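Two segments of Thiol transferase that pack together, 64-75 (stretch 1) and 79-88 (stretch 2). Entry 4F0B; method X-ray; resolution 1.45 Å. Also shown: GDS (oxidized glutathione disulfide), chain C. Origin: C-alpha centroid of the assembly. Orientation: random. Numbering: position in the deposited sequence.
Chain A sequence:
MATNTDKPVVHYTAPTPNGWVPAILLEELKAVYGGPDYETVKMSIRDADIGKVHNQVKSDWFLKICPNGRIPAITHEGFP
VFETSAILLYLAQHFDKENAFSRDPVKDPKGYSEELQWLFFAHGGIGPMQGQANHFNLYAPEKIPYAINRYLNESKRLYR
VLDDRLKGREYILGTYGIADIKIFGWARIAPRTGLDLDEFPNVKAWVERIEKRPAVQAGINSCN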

ATOM      1  N   LYS A  64      -7.848  -2.789 -19.282  1.00 12.49           N
ATOM      2  CA  LYS A  64      -9.162  -2.222 -18.941  1.00 13.62           C
ATOM      3  C   LYS A  64      -9.664  -2.622 -17.562  1.00 13.42           C
ATOM      4  O   LYS A  64     -10.543  -1.960 -16.980  1.00 17.60           O
ATOM      5  CB  LYS A  64     -10.231  -2.622 -19.974  1.00 18.39           C
ATOM      6  CG  LYS A  64     -10.031  -2.014 -21.361  1.00 24.01           C
ATOM      7  CD  LYS A  64     -11.159  -2.414 -22.308  1.00 31.18           C
ATOM      8  CE  LYS A  64     -10.923  -1.848 -23.709  1.00 36.38           C
ATOM      9  NZ  LYS A  64     -12.053  -2.146 -24.648  1.00 41.37           N
ATOM     10  N   ILE A  65      -9.121  -3.721 -17.030  1.00  9.44           N
ATOM     11  CA  ILE A  65      -9.487  -4.214 -15.710  1.00 10.01           C
ATOM     12  C   ILE A  65      -8.428  -3.774 -14.716  1.00 10.97           C
ATOM     13  O   ILE A  65      -8.758  -3.252 -13.642  1.00 11.53           O
ATOM     14  CB  ILE A  65      -9.607  -5.734 -15.733  1.00 10.34           C
ATOM     15  CG1 ILE A  65     -10.799  -6.127 -16.629  1.00 10.46           C
ATOM     16  CG2 ILE A  65      -9.804  -6.304 -14.319  1.00  9.51           C
ATOM     17  CD1 ILE A  65     -10.811  -7.620 -17.043  1.00 12.69           C
ATOM     18  N   CYS A  66      -7.159  -3.949 -15.073  1.00  7.90           N
ATOM     19  CA  CYS A  66      -6.053  -3.535 -14.196  1.00  8.98           C
ATOM     20  C   CYS A  66      -5.107  -2.641 -14.984  1.00  7.92           C
ATOM     21  O   CYS A  66      -4.306  -3.136 -15.779  1.00  7.11           O
ATOM     22  CB  CYS A  66      -5.260  -4.726 -13.676  1.00  8.53           C
ATOM     23  SG  CYS A  66      -3.900  -4.198 -12.603  1.00  7.86           S
ATOM     24  N   PRO A  67      -5.197  -1.326 -14.790  1.00  7.75           N
ATOM     25  CA  PRO A  67      -4.370  -0.420 -15.622  1.00  9.26           C
ATOM     26  C   PRO A  67      -2.870  -0.582 -15.389  1.00  7.77           C
ATOM     27  O   PRO A  67      -2.075  -0.185 -16.244  1.00  9.29           O
ATOM     28  CB  PRO A  67      -4.853   0.982 -15.236  1.00 12.31           C
ATOM     29  CG  PRO A  67      -5.647   0.819 -13.979  1.00 20.61           C
ATOM     30  CD  PRO A  67      -6.152  -0.620 -13.919  1.00 11.05           C
ATOM     31  N   ASN A  68      -2.486  -1.183 -14.264  1.00  6.49           N
ATOM     32  CA  ASN A  68      -1.107  -1.451 -13.969  1.00  6.60           C
ATOM     33  C   ASN A  68      -0.558  -2.680 -14.683  1.00  7.13           C
ATOM     34  O   ASN A  68       0.641  -2.912 -14.649  1.00  7.01           O
ATOM     35  CB  ASN A  68      -0.960  -1.628 -12.449  1.00  6.65           C
ATOM     36  CG  ASN A  68       0.491  -1.608 -11.966  1.00  7.15           C
ATOM     37  OD1 ASN A  68       1.332  -0.846 -12.454  1.00  6.75           O
ATOM     38  ND2 ASN A  68       0.773  -2.413 -10.946  1.00  8.97           N
ATOM     39  N   GLY A  69      -1.429  -3.474 -15.319  1.00  6.08           N
ATOM     40  CA  GLY A  69      -0.931  -4.661 -16.007  1.00  6.90           C
ATOM     41  C   GLY A  69      -0.266  -5.679 -15.095  1.00  5.77           C
ATOM     42  O   GLY A  69       0.801  -6.184 -15.405  1.00  6.55           O
ATOM     43  N   ARG A  70      -0.910  -5.972 -13.962  1.00  6.46           N
ATOM     44  CA  ARG A  70      -0.384  -6.953 -12.998  1.00  4.88           C
ATOM     45  C   ARG A  70      -1.572  -7.706 -12.392  1.00  5.70           C
ATOM     46  O   ARG A  70      -2.715  -7.221 -12.417  1.00  6.89           O
ATOM     47  CB  ARG A  70       0.384  -6.272 -11.857  1.00  5.04           C
ATOM     48  CG  ARG A  70       1.719  -5.681 -12.307  1.00  5.19           C
ATOM     49  CD  ARG A  70       2.705  -5.607 -11.117  1.00  7.69           C
ATOM     50  NE  ARG A  70       3.930  -4.975 -11.503  1.00 11.93           N
ATOM     51  CZ  ARG A  70       4.919  -4.739 -10.665  1.00 11.05           C
ATOM     52  NH1 ARG A  70       4.793  -5.100  -9.395  1.00 13.05           N
ATOM     53  NH2 ARG A  70       6.016  -4.110 -11.108  1.00 12.99           N
ATOM     54  N   ILE A  71      -1.310  -8.925 -11.916  1.00  6.09           N
ATOM     55  CA  ILE A  71      -2.323  -9.644 -11.131  1.00  5.32           C
ATOM     56  C   ILE A  71      -2.069  -9.426  -9.630  1.00  6.02           C
ATOM     57  O   ILE A  71      -0.975  -9.054  -9.207  1.00  5.74           O
ATOM     58  CB  ILE A  71      -2.389 -11.166 -11.470  1.00  5.73           C
ATOM     59  CG1 ILE A  71      -1.063 -11.892 -11.259  1.00  7.41           C
ATOM     60  CG2 ILE A  71      -2.877 -11.388 -12.892  1.00  8.55           C
ATOM     61  CD1 ILE A  71      -0.807 -12.306  -9.789  1.00  8.24           C
ATOM     62  N   PRO A  72      -3.073  -9.647  -8.798  1.00  5.13           N
ATOM     63  CA  PRO A  72      -4.447 -10.043  -9.144  1.00  5.36           C
ATOM     64  C   PRO A  72      -5.335  -8.860  -9.437  1.00  5.70           C
ATOM     65  O   PRO A  72      -5.044  -7.695  -9.125  1.00  5.87           O
ATOM     66  CB  PRO A  72      -4.929 -10.766  -7.866  1.00  6.60           C
ATOM     67  CG  PRO A  72      -4.208  -9.979  -6.742  1.00  4.74           C
ATOM     68  CD  PRO A  72      -2.835  -9.629  -7.332  1.00  4.73           C
ATOM     69  N   ALA A  73      -6.452  -9.190 -10.066  1.00  6.14           N
ATOM     70  CA  ALA A  73      -7.558  -8.261 -10.211  1.00  5.93           C
ATOM     71  C   ALA A  73      -8.825  -9.077 -10.178  1.00  6.42           C
ATOM     72  O   ALA A  73      -8.825 -10.275 -10.476  1.00  8.28           O
ATOM     73  CB  ALA A  73      -7.466  -7.456 -11.529  1.00  7.00           C
ATOM     74  N   ILE A  74      -9.941  -8.425  -9.853  1.00  6.47           N
ATOM     75  CA  ILE A  74     -11.233  -9.068 -10.002  1.00  7.17           C
ATOM     76  C   ILE A  74     -12.199  -8.226 -10.783  1.00  7.61           C
ATOM     77  O   ILE A  74     -12.017  -7.020 -10.934  1.00  8.47           O
ATOM     78  CB  ILE A  74     -11.907  -9.394  -8.667  1.00  8.57           C
ATOM     79  CG1 ILE A  74     -12.193  -8.111  -7.856  1.00  8.04           C
ATOM     80  CG2 ILE A  74     -11.084 -10.408  -7.862  1.00  9.12           C
ATOM     81  CD1 ILE A  74     -13.164  -8.332  -6.671  1.00  9.77           C
ATOM     82  N   THR A  75     -13.220  -8.881 -11.330  1.00  8.39           N
ATOM     83  CA  THR A  75     -14.447  -8.153 -11.676  1.00  9.00           C
ATOM     84  C   THR A  75     -15.577  -8.712 -10.869  1.00 11.10           C
ATOM     85  O   THR A  75     -15.633  -9.904 -10.601  1.00 11.09           O
ATOM     86  CB  THR A  75     -14.770  -8.194 -13.166  1.00  9.68           C
ATOM     87  OG1 THR A  75     -14.906  -9.557 -13.598  1.00 11.23           O
ATOM     88  CG2 THR A  75     -13.665  -7.489 -13.954  1.00 10.07           C
ATOM     89  N   PHE A  79     -17.693  -4.822 -12.397  1.00 10.81           N
ATOM     90  CA  PHE A  79     -16.934  -3.732 -11.745  1.00 11.80           C
ATOM     91  C   PHE A  79     -15.525  -4.218 -11.452  1.00  9.13           C
ATOM     92  O   PHE A  79     -15.354  -5.215 -10.750  1.00  9.24           O
ATOM     93  CB  PHE A  79     -17.618  -3.335 -10.417  1.00 11.02           C
ATOM     94  CG  PHE A  79     -16.891  -2.263  -9.669  1.00 10.63           C
ATOM     95  CD1 PHE A  79     -16.930  -0.943 -10.112  1.00 12.06           C
ATOM     96  CD2 PHE A  79     -16.153  -2.568  -8.524  1.00  9.40           C
ATOM     97  CE1 PHE A  79     -16.248   0.059  -9.442  1.00 12.46           C
ATOM     98  CE2 PHE A  79     -15.462  -1.567  -7.844  1.00 10.85           C
ATOM     99  CZ  PHE A  79     -15.522  -0.236  -8.306  1.00 11.64           C
ATOM    100  N   PRO A  80     -14.498  -3.519 -11.949  1.00  8.70           N
ATOM    101  CA  PRO A  80     -13.124  -4.014 -11.769  1.00  7.95           C
ATOM    102  C   PRO A  80     -12.477  -3.518 -10.477  1.00  9.08           C
ATOM    103  O   PRO A  80     -12.704  -2.387 -10.038  1.00  7.93           O
ATOM    104  CB  PRO A  80     -12.382  -3.429 -12.991  1.00 11.30           C
ATOM    105  CG  PRO A  80     -13.082  -2.102 -13.240  1.00  9.85           C
ATOM    106  CD  PRO A  80     -14.551  -2.351 -12.864  1.00  9.04           C
ATOM    107  N   VAL A  81     -11.664  -4.378  -9.865  1.00  6.69           N
ATOM    108  CA  VAL A  81     -10.868  -3.966  -8.706  1.00  6.01           C
ATOM    109  C   VAL A  81      -9.470  -4.527  -8.875  1.00  6.12           C
ATOM    110  O   VAL A  81      -9.288  -5.746  -9.074  1.00  6.87           O
ATOM    111  CB  VAL A  81     -11.468  -4.503  -7.356  1.00  5.99           C
ATOM    112  CG1 VAL A  81     -10.713  -3.879  -6.192  1.00  6.60           C
ATOM    113  CG2 VAL A  81     -12.971  -4.199  -7.251  1.00  7.41           C
ATOM    114  N   PHE A  82      -8.473  -3.653  -8.781  1.00  5.12           N
ATOM    115  CA  PHE A  82      -7.073  -4.101  -8.805  1.00  4.51           C
ATOM    116  C   PHE A  82      -6.395  -3.681  -7.499  1.00  6.56           C
ATOM    117  O   PHE A  82      -6.980  -2.896  -6.711  1.00  5.29           O
ATOM    118  CB  PHE A  82      -6.309  -3.633 -10.088  1.00  5.45           C
ATOM    119  CG  PHE A  82      -6.009  -2.147 -10.139  1.00  4.48           C
ATOM    120  CD1 PHE A  82      -6.998  -1.228 -10.439  1.00  6.40           C
ATOM    121  CD2 PHE A  82      -4.712  -1.685  -9.942  1.00  7.11           C
ATOM    122  CE1 PHE A  82      -6.714   0.150 -10.483  1.00  7.15           C
ATOM    123  CE2 PHE A  82      -4.424  -0.307  -9.994  1.00  6.28           C
ATOM    124  CZ  PHE A  82      -5.421   0.594 -10.267  1.00  6.23           C
ATOM    125  N   GLU A  83      -5.200  -4.246  -7.276  1.00  5.16           N
ATOM    126  CA  GLU A  83      -4.368  -4.148  -6.049  1.00  4.28           C
ATOM    127  C   GLU A  83      -4.884  -5.093  -4.964  1.00  5.77           C
ATOM    128  O   GLU A  83      -6.007  -4.929  -4.455  1.00  5.22           O
ATOM    129  CB  GLU A  83      -4.287  -2.711  -5.493  1.00  3.95           C
ATOM    130  CG  GLU A  83      -3.614  -1.729  -6.448  1.00  4.95           C
ATOM    131  CD  GLU A  83      -2.112  -1.953  -6.585  1.00  6.82           C
ATOM    132  OE1 GLU A  83      -1.469  -2.353  -5.578  1.00  5.91           O
ATOM    133  OE2 GLU A  83      -1.569  -1.757  -7.688  1.00  6.13           O
ATOM    134  N   THR A  84      -4.058  -6.093  -4.636  1.00  4.92           N
ATOM    135  CA  THR A  84      -4.402  -7.104  -3.614  1.00  4.84           C
ATOM    136  C   THR A  84      -5.247  -6.547  -2.464  1.00  3.47           C
ATOM    137  O   THR A  84      -6.368  -7.026  -2.235  1.00  4.61           O
ATOM    138  CB  THR A  84      -3.127  -7.731  -2.970  1.00  5.33           C
ATOM    139  OG1 THR A  84      -2.242  -6.679  -2.562  1.00  3.99           O
ATOM    140  CG2 THR A  84      -2.444  -8.671  -3.949  1.00  5.54           C
ATOM    141  N   SER A  85      -4.708  -5.579  -1.721  1.00  3.74           N
ATOM    142  CA  SER A  85      -5.356  -5.116  -0.493  1.00  4.50           C
ATOM    143  C   SER A  85      -6.688  -4.469  -0.760  1.00  3.94           C
ATOM    144  O   SER A  85      -7.658  -4.655   0.022  1.00  5.15           O
ATOM    145  CB  SER A  85      -4.434  -4.150   0.233  1.00  5.19           C
ATOM    146  OG  SER A  85      -3.208  -4.832   0.513  1.00  4.91           O
ATOM    147  N   ALA A  86      -6.805  -3.756  -1.901  1.00  3.86           N
ATOM    148  CA  ALA A  86      -8.074  -3.113  -2.275  1.00  4.70           C
ATOM    149  C   ALA A  86      -9.120  -4.184  -2.628  1.00  5.32           C
ATOM    150  O   ALA A  86     -10.327  -4.029  -2.342  1.00  5.81           O
ATOM    151  CB  ALA A  86      -7.873  -2.141  -3.467  1.00  5.28           C
ATOM    152  N   ILE A  87      -8.675  -5.270  -3.261  1.00  4.43           N
ATOM    153  CA  ILE A  87      -9.560  -6.403  -3.585  1.00  6.06           C
ATOM    154  C   ILE A  87     -10.089  -7.053  -2.292  1.00  4.81           C
ATOM    155  O   ILE A  87     -11.298  -7.320  -2.171  1.00  5.74           O
ATOM    156  CB  ILE A  87      -8.822  -7.438  -4.421  1.00  6.32           C
ATOM    157  CG1 ILE A  87      -8.445  -6.836  -5.794  1.00  7.44           C
ATOM    158  CG2 ILE A  87      -9.700  -8.693  -4.600  1.00  6.08           C
ATOM    159  CD1 ILE A  87      -7.388  -7.635  -6.560  1.00  7.19           C
ATOM    160  N   LEU A  88      -9.178  -7.246  -1.321  1.00  5.99           N
ATOM    161  CA  LEU A  88      -9.611  -7.826  -0.042  1.00  5.35           C
ATOM    162  C   LEU A  88     -10.663  -6.939   0.619  1.00  5.30           C
ATOM    163  O   LEU A  88     -11.683  -7.421   1.117  1.00  6.88           O
ATOM    164  CB  LEU A  88      -8.396  -8.014   0.882  1.00  5.24           C
ATOM    165  CG  LEU A  88      -7.360  -9.018   0.378  1.00  5.51           C
ATOM    166  CD1 LEU A  88      -6.153  -9.053   1.327  1.00  5.95           C
ATOM    167  CD2 LEU A  88      -7.898 -10.445   0.316  1.00  8.53           C
TER
HETATM  168  N1  GDS C 301       0.796  -3.852  -5.590  1.00  4.51           N
HETATM  169  CA1 GDS C 301       0.247  -4.949  -6.448  1.00  4.07           C
HETATM  170  C1  GDS C 301      -0.805  -5.726  -5.611  1.00  5.94           C
HETATM  171  OE1 GDS C 301      -0.683  -5.741  -4.366  1.00  5.35           O
HETATM  172  OE2 GDS C 301      -1.731  -6.281  -6.232  1.00  4.67           O
HETATM  173  CB1 GDS C 301       1.381  -5.914  -6.830  1.00  5.15           C
HETATM  174  CG1 GDS C 301       0.909  -7.004  -7.809  1.00  4.20           C
HETATM  175  CD1 GDS C 301       2.120  -7.717  -8.393  1.00  4.94           C
HETATM  176  O1  GDS C 301       3.286  -7.488  -8.097  1.00  6.10           O
HETATM  177  N2  GDS C 301       1.821  -8.634  -9.373  1.00  5.34           N
HETATM  178  CA2 GDS C 301       2.847  -9.437 -10.051  1.00  5.37           C
HETATM  179  C2  GDS C 301       2.665  -9.318 -11.547  1.00  6.20           C
HETATM  180  O2  GDS C 301       1.525  -9.348 -12.077  1.00  6.31           O
HETATM  181  CB2 GDS C 301       2.769 -10.921  -9.703  1.00  6.38           C
HETATM  182  SG2 GDS C 301       2.842 -11.291  -7.949  1.00  9.56           S
HETATM  183  N3  GDS C 301       3.814  -9.202 -12.240  1.00  7.00           N
HETATM  184  CA3 GDS C 301       3.766  -9.118 -13.703  1.00  6.59           C
HETATM  185  C3  GDS C 301       4.557  -7.983 -14.242  1.00 10.99           C
HETATM  186  OE3 GDS C 301       4.521  -7.835 -15.480  1.00 11.33           O
HETATM  187  OE4 GDS C 301       5.186  -7.237 -13.445  1.00 11.02           O
HETATM  188  N4  GDS C 301       5.485  -7.502  -6.230  1.00  6.08           N
HETATM  189  CA4 GDS C 301       5.790  -6.404  -5.327  1.00  6.88           C
HETATM  190  C4  GDS C 301       4.604  -6.003  -4.388  1.00  5.76           C
HETATM  191  OE5 GDS C 301       3.709  -6.834  -4.128  1.00  6.28           O
HETATM  192  OE6 GDS C 301       4.645  -4.841  -3.950  1.00  5.73           O
HETATM  193  C5  GDS C 301       6.452  -8.352  -6.585  1.00  5.89           C
HETATM  194  O5  GDS C 301       7.628  -8.243  -6.166  1.00  6.57           O
HETATM  195  CA5 GDS C 301       6.070  -9.462  -7.550  1.00  6.19           C
HETATM  196  N5  GDS C 301       7.175  -9.691  -8.510  1.00  5.71           N
HETATM  197  CB5 GDS C 301       5.765 -10.702  -6.679  1.00  7.42           C
HETATM  198  SG5 GDS C 301       5.054 -12.016  -7.663  1.00 11.65           S
HETATM  199  CA6 GDS C 301       8.232  -7.469 -11.937  1.00 13.37           C
HETATM  200  C6  GDS C 301       9.562  -6.941 -11.364  1.00 19.11           C
HETATM  201  OE7 GDS C 301       9.594  -6.592 -10.163  1.00 16.95           O
HETATM  202  OE8 GDS C 301      10.524  -6.841 -12.168  1.00 17.32           O
HETATM  203  N6  GDS C 301       8.068  -6.909 -13.277  1.00 12.98           N
HETATM  204  CB6 GDS C 301       8.247  -9.029 -12.007  1.00 10.53           C
HETATM  205  CG6 GDS C 301       8.267  -9.793 -10.650  1.00 12.01           C
HETATM  206  CD6 GDS C 301       7.016  -9.529  -9.863  1.00  7.97           C
HETATM  207  O6  GDS C 301       5.947  -9.165 -10.329  1.00  8.37           O
HETATM  208  O   HOH W   1      -1.562  -3.681  -9.693  1.00  7.28           O
HETATM  209  O   HOH W   2      -3.034  -5.821  -8.652  1.00  6.69           O

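The peptide bond between Ile71 and Pro72 is cis, and it falls where this segment of a thiol transferase passes from its contacts with the glutathione disulfide, made by Ile71 N and O, to its packing on the other segment, where Pro72 CD lies 3.5 Å from Thr84 CG2. Just beyond it, water stands in for direct hydrogen bonding. The carbonyl of Pro72 and the amide of Glu83 lie too far apart for a direct bond, Pro72 O to Glu83 N being 3.9 Å. Water 2 fills the gap: it donates to Pro72 O (2.8 Å) and to OE2 of the glutathione disulfide (2.8 Å), and accepts from Glu83 N (3.0 Å). The case illustrates a general principle: where paired strands diverge, the backbone polar groups they release become available to a binding site.

Further along, the strands are tied together at one pair. The strands 73-75 and 79-82 run antiparallel, their directions 166° apart, and Ile74 and Val81 form a hydrogen-bonded pair in which Ile74 N donates to Val81 O and Val81 N to Ile74 O, each at 2.9 Å and nearly straight. Outside these two bonds the backbones also meet in CA-H...O contacts, such as Pro80 CA to Ile74 O at 3.3 Å and Thr75 CA to Phe79 O at 3.2 Å.

The alternation of strand residues gives the sheet two different faces. On one, Ile74 CG1 meets Val81 CB at 3.7 Å, while Ile74 CG2 reaches Ile87 CG2 on the helix at 3.9 Å. Ile87 also extends CD1 to within 4.0 Å of Pro72 CG, so that one helical side chain touches both the strand and the loop before it.

The face carrying Ala73, Thr75, Pro80 and Phe82 is covered in part by the loop of stretch 1. Phe82, with the largest area covered by the other stretch, is the focus. Pro67 CD lies over its ring, 3.7 Å from the centroid and 19° off the normal, a CH-pi contact. Cys66 SG approaches the same ring obliquely and packs 3.5 Å from Phe82 CB. A type I turn from Cys66 to Gly69, closed by Gly69 N to Cys66 O at 2.9 Å, includes both of these residues.

The ligand is held from both stretches. Ile71 N donates to its O2 (2.9 Å) and Ile71 O accepts from its N2 (2.8 Å), a strand-like pair of bonds. From stretch 2, Thr84 N donates to OE2 of the ligand (2.8 Å), and Glu83 OE1 accepts from its N1 (2.7 Å). Water 1 links Asn68 ND2 (2.9 Å) to Glu83 OE2 (2.8 Å), connecting the loop to this ligand-binding carboxylate.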